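Local coordinates for nicotinamide riboside transporter PnuC (Neisseria mucosa ATCC 25996, PDB 4QTN), which carries the NAD precursor nicotinamide riboside, a form of vitamin B3, across the bacterial inner membrane, working as a homotrimeric membrane transporter, at residues C[114-125]-C[228-236]. Numbering follows the deposited sequence.
Sequences ETAETEEVKAKA and WTKLVKRHS. With BOG (octyl beta-D-glucopyranoside), chain J.
At what is probably the cytoplasmic end of helix 208-234, the last transmembrane helix of PnuC, the loop joining helices 85-107 and 128-147 lies across the final turns, and Ala123 is where the two backbones come nearest. Its CB meets Val232 CG2 at 3.6 Å and Trp228 CE3 at 3.7 Å, with Leu231 CB close by. Val121 adds CG1, which approaches Trp228 CZ2 obliquely at 3.9 Å, while Leu231 CD2 sits over one face of the indole toward its rim. Val232 spreads its two branches along the loop: CG1, anti to the backbone N (chi1 151°), reaches Ala125 CB, and CG2 lies beside the carbonyl oxygens of Ala123 and Lys124. Toward the end of segment 228-236 this apolar packing gives way to charge. Arg234 here bridges two loop carboxylates in a salt-bridge network, through weak bonds from NE to Glu114 OE1 (3.4 Å) and from NH1 to Glu120 OE1 (3.5 Å). Glu120 stands its carboxylate nearly perpendicular to the guanidinium, 83° between planes, with OE1 near the guanidinium plane, and its CD also touches Leu231 CD1. Lys122 lays its CG obliquely against the His235 ring. Deeper in, Trp228 donates NE1 to Val57 O and packs edge-to-face with Trp182; Val57 and Trp182 both line the nicotinamide riboside pocket, whose ligand lies about 8 Å from the Trp228 side chain.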
loop_
_atom_site.group_PDB
_atom_site.type_symbol
_atom_site.label_atom_id
_atom_site.label_comp_id
_atom_site.label_asym_id
_atom_site.label_seq_id
_atom_site.Cartn_x
_atom_site.Cartn_y
_atom_site.Cartn_z
ATOM N N GLU C 114 3.284 6.446 29.634
ATOM C CA GLU C 114 3.792 5.448 30.600
ATOM C C GLU C 114 5.235 5.594 31.081
ATOM O O GLU C 114 5.535 5.233 32.204
ATOM C CB GLU C 114 3.514 4.018 30.129
ATOM C CG GLU C 114 2.415 3.318 30.926
ATOM C CD GLU C 114 1.906 2.063 30.248
ATOM O OE1 GLU C 114 1.056 2.183 29.338
ATOM O OE2 GLU C 114 2.345 0.959 30.635
ATOM N N THR C 115 6.114 6.114 30.224
ATOM C CA THR C 115 7.499 6.449 30.614
ATOM C C THR C 115 7.533 7.750 31.415
ATOM O O THR C 115 8.421 7.967 32.253
ATOM C CB THR C 115 8.412 6.621 29.374
ATOM O OG1 THR C 115 7.736 7.412 28.375
ATOM C CG2 THR C 115 8.797 5.253 28.779
ATOM N N ALA C 116 6.564 8.616 31.142
ATOM C CA ALA C 116 6.561 9.973 31.670
ATOM C C ALA C 116 7.813 10.754 31.257
ATOM O O ALA C 116 8.343 11.499 32.036
ATOM C CB ALA C 116 6.396 9.964 33.195
ATOM N N GLU C 117 8.278 10.558 30.023
ATOM C CA GLU C 117 9.419 11.325 29.492
ATOM C C GLU C 117 8.936 12.441 28.566
ATOM O O GLU C 117 9.745 13.208 28.017
ATOM C CB GLU C 117 10.372 10.425 28.709
ATOM C CG GLU C 117 11.089 9.362 29.508
ATOM C CD GLU C 117 12.012 8.516 28.634
ATOM O OE1 GLU C 117 11.824 8.505 27.391
ATOM O OE2 GLU C 117 12.925 7.861 29.188
ATOM N N THR C 118 7.620 12.487 28.356
ATOM C CA THR C 118 6.988 13.496 27.510
ATOM C C THR C 118 5.490 13.623 27.876
ATOM O O THR C 118 5.019 12.995 28.824
ATOM C CB THR C 118 7.173 13.173 26.004
ATOM O OG1 THR C 118 6.929 14.351 25.223
ATOM C CG2 THR C 118 6.233 12.013 25.545
ATOM N N GLU C 119 4.765 14.454 27.145
ATOM C CA GLU C 119 3.355 14.614 27.380
ATOM C C GLU C 119 2.593 14.277 26.111
ATOM O O GLU C 119 2.957 14.744 25.042
ATOM C CB GLU C 119 3.059 16.038 27.848
ATOM C CG GLU C 119 3.740 16.409 29.179
ATOM C CD GLU C 119 4.759 17.562 29.056
ATOM O OE1 GLU C 119 4.374 18.655 28.566
ATOM O OE2 GLU C 119 5.935 17.388 29.490
ATOM N N GLU C 120 1.606 13.376 26.223
ATOM C CA GLU C 120 0.710 13.016 25.091
ATOM C C GLU C 120 -0.692 13.569 25.295
ATOM O O GLU C 120 -1.242 13.480 26.394
ATOM C CB GLU C 120 0.635 11.481 24.864
ATOM C CG GLU C 120 1.173 10.621 26.009
ATOM C CD GLU C 120 0.408 9.304 26.213
ATOM O OE1 GLU C 120 -0.779 9.360 26.579
ATOM O OE2 GLU C 120 1.017 8.209 26.071
ATOM N N VAL C 121 -1.263 14.131 24.223
ATOM C CA VAL C 121 -2.668 14.602 24.188
ATOM C C VAL C 121 -3.648 13.477 24.531
ATOM O O VAL C 121 -3.347 12.292 24.320
ATOM C CB VAL C 121 -3.025 15.194 22.793
ATOM C CG1 VAL C 121 -3.417 14.094 21.816
ATOM C CG2 VAL C 121 -4.120 16.240 22.903
ATOM N N LYS C 122 -4.805 13.847 25.083
ATOM C CA LYS C 122 -5.810 12.869 25.476
ATOM C C LYS C 122 -6.729 12.585 24.304
ATOM O O LYS C 122 -7.428 13.450 23.845
ATOM C CB LYS C 122 -6.594 13.354 26.702
ATOM C CG LYS C 122 -5.830 13.205 28.027
ATOM C CD LYS C 122 -6.679 13.590 29.246
ATOM C CE LYS C 122 -6.734 15.105 29.455
ATOM N NZ LYS C 122 -7.819 15.527 30.397
ATOM N N ALA C 123 -6.667 11.367 23.789
ATOM C CA ALA C 123 -7.348 11.030 22.544
ATOM C C ALA C 123 -8.752 10.518 22.818
ATOM O O ALA C 123 -8.960 9.787 23.774
ATOM C CB ALA C 123 -6.543 9.998 21.770
ATOM N N LYS C 124 -9.711 10.927 21.985
ATOM C CA LYS C 124 -11.119 10.525 22.144
ATOM C C LYS C 124 -11.583 9.711 20.940
ATOM O O LYS C 124 -10.993 9.797 19.866
ATOM C CB LYS C 124 -12.034 11.755 22.335
ATOM C CG LYS C 124 -11.686 12.614 23.536
ATOM C CD LYS C 124 -12.748 13.668 23.828
ATOM C CE LYS C 124 -12.785 14.760 22.759
ATOM N NZ LYS C 124 -13.572 15.945 23.204
ATOM N N ALA C 125 -12.656 8.937 21.128
ATOM C CA ALA C 125 -13.203 8.087 20.069
ATOM C C ALA C 125 -14.668 8.399 19.813
ATOM O O ALA C 125 -15.502 8.205 20.690
ATOM C CB ALA C 125 -13.040 6.620 20.432
ATOM N N TRP C 228 -2.741 6.173 17.973
ATOM C CA TRP C 228 -3.913 6.864 18.513
ATOM C C TRP C 228 -4.969 5.922 19.105
ATOM O O TRP C 228 -5.628 6.276 20.078
ATOM C CB TRP C 228 -4.524 7.813 17.486
ATOM C CG TRP C 228 -3.954 9.131 17.590
ATOM C CD1 TRP C 228 -2.649 9.459 17.444
ATOM C CD2 TRP C 228 -4.639 10.338 17.928
ATOM N NE1 TRP C 228 -2.464 10.806 17.658
ATOM C CE2 TRP C 228 -3.673 11.371 17.955
ATOM C CE3 TRP C 228 -5.974 10.656 18.188
ATOM C CZ2 TRP C 228 -4.003 12.700 18.238
ATOM C CZ3 TRP C 228 -6.300 11.985 18.481
ATOM C CH2 TRP C 228 -5.318 12.983 18.503
ATOM N N THR C 229 -5.106 4.716 18.564
ATOM C CA THR C 229 -5.900 3.720 19.264
ATOM C C THR C 229 -5.337 3.413 20.656
ATOM O O THR C 229 -6.059 3.507 21.655
ATOM C CB THR C 229 -6.101 2.442 18.456
ATOM O OG1 THR C 229 -6.914 2.742 17.334
ATOM C CG2 THR C 229 -6.822 1.412 19.285
ATOM N N LYS C 230 -4.050 3.068 20.723
ATOM C CA LYS C 230 -3.393 2.820 22.015
ATOM C C LYS C 230 -3.634 4.002 22.972
ATOM O O LYS C 230 -3.804 3.817 24.182
ATOM C CB LYS C 230 -1.883 2.538 21.831
ATOM C CG LYS C 230 -1.576 1.150 21.242
ATOM C CD LYS C 230 -0.341 1.153 20.311
ATOM C CE LYS C 230 0.958 0.771 21.028
ATOM N NZ LYS C 230 1.403 -0.631 20.750
ATOM N N LEU C 231 -3.722 5.193 22.399
ATOM C CA LEU C 231 -3.839 6.430 23.139
ATOM C C LEU C 231 -5.255 6.578 23.686
ATOM O O LEU C 231 -5.456 6.930 24.847
ATOM C CB LEU C 231 -3.549 7.575 22.182
ATOM C CG LEU C 231 -2.633 8.771 22.414
ATOM C CD1 LEU C 231 -1.431 8.475 23.293
ATOM C CD2 LEU C 231 -2.193 9.237 21.038
ATOM N N VAL C 232 -6.241 6.325 22.833
ATOM C CA VAL C 232 -7.645 6.396 23.238
ATOM C C VAL C 232 -7.939 5.463 24.413
ATOM O O VAL C 232 -8.738 5.791 25.263
ATOM C CB VAL C 232 -8.609 6.095 22.051
ATOM C CG1 VAL C 232 -9.912 5.487 22.542
ATOM C CG2 VAL C 232 -8.883 7.361 21.251
ATOM N N LYS C 233 -7.285 4.303 24.453
ATOM C CA LYS C 233 -7.428 3.412 25.590
ATOM C C LYS C 233 -6.777 3.966 26.836
ATOM O O LYS C 233 -7.343 3.881 27.900
ATOM C CB LYS C 233 -6.882 2.023 25.289
ATOM C CG LYS C 233 -7.943 1.011 24.885
ATOM C CD LYS C 233 -7.320 -0.296 24.389
ATOM C CE LYS C 233 -8.014 -0.817 23.127
ATOM N NZ LYS C 233 -7.060 -0.983 21.983
ATOM N N ARG C 234 -5.590 4.548 26.711
ATOM C CA ARG C 234 -4.889 5.055 27.895
ATOM C C ARG C 234 -5.781 6.018 28.684
ATOM O O ARG C 234 -5.509 6.306 29.849
ATOM C CB ARG C 234 -3.533 5.720 27.534
ATOM C CG ARG C 234 -2.438 4.758 27.033
ATOM C CD ARG C 234 -1.029 5.269 27.357
ATOM N NE ARG C 234 -0.716 5.055 28.777
ATOM C CZ ARG C 234 -0.704 6.017 29.700
ATOM N NH1 ARG C 234 -0.930 7.281 29.345
ATOM N NH2 ARG C 234 -0.453 5.717 30.980
ATOM N N HIS C 235 -6.877 6.463 28.066
ATOM C CA HIS C 235 -7.733 7.484 28.678
ATOM C C HIS C 235 -9.237 7.229 28.509
ATOM O O HIS C 235 -9.928 7.953 27.782
ATOM C CB HIS C 235 -7.321 8.837 28.158
ATOM C CG HIS C 235 -5.841 9.000 28.089
ATOM N ND1 HIS C 235 -5.224 9.973 27.336
ATOM C CD2 HIS C 235 -4.846 8.286 28.667
ATOM C CE1 HIS C 235 -3.913 9.862 27.471
ATOM N NE2 HIS C 235 -3.660 8.841 28.270
ATOM N N SER C 236 -9.733 6.200 29.207
ATOM C CA SER C 236 -11.042 5.616 28.918
ATOM C C SER C 236 -11.493 4.615 29.979
ATOM O O SER C 236 -10.852 4.448 31.031
ATOM C CB SER C 236 -11.026 4.913 27.552
ATOM O OG SER C 236 -10.537 5.760 26.536
HETATM C C1 BOG J . 15.554 7.828 22.577
HETATM O O1 BOG J . 15.421 7.861 21.199
HETATM C C2 BOG J . 14.187 7.622 23.214
HETATM O O2 BOG J . 13.272 8.738 22.899
HETATM C C3 BOG J . 14.305 7.521 24.693
HETATM O O3 BOG J . 12.961 7.345 25.246
HETATM C C4 BOG J . 15.190 6.396 25.126
HETATM O O4 BOG J . 15.438 6.496 26.540
HETATM C C5 BOG J . 16.537 6.309 24.370
HETATM O O5 BOG J . 16.508 6.725 22.929
HETATM C C6 BOG J . 16.985 4.892 24.427
HETATM O O6 BOG J . 18.403 4.813 24.321
HETATM C "C1'" BOG J . 15.487 9.185 20.608
HETATM C "C2'" BOG J . 14.786 9.122 19.212
HETATM C "C3'" BOG J . 14.913 10.447 18.502
HETATM C "C4'" BOG J . 14.361 10.278 17.053
HETATM C "C5'" BOG J . 14.404 11.637 16.290
HETATM C "C6'" BOG J . 13.475 12.663 16.986
HETATM C "C7'" BOG J . 14.200 14.022 17.154
HETATM C "C8'" BOG J . 13.810 15.010 15.999
#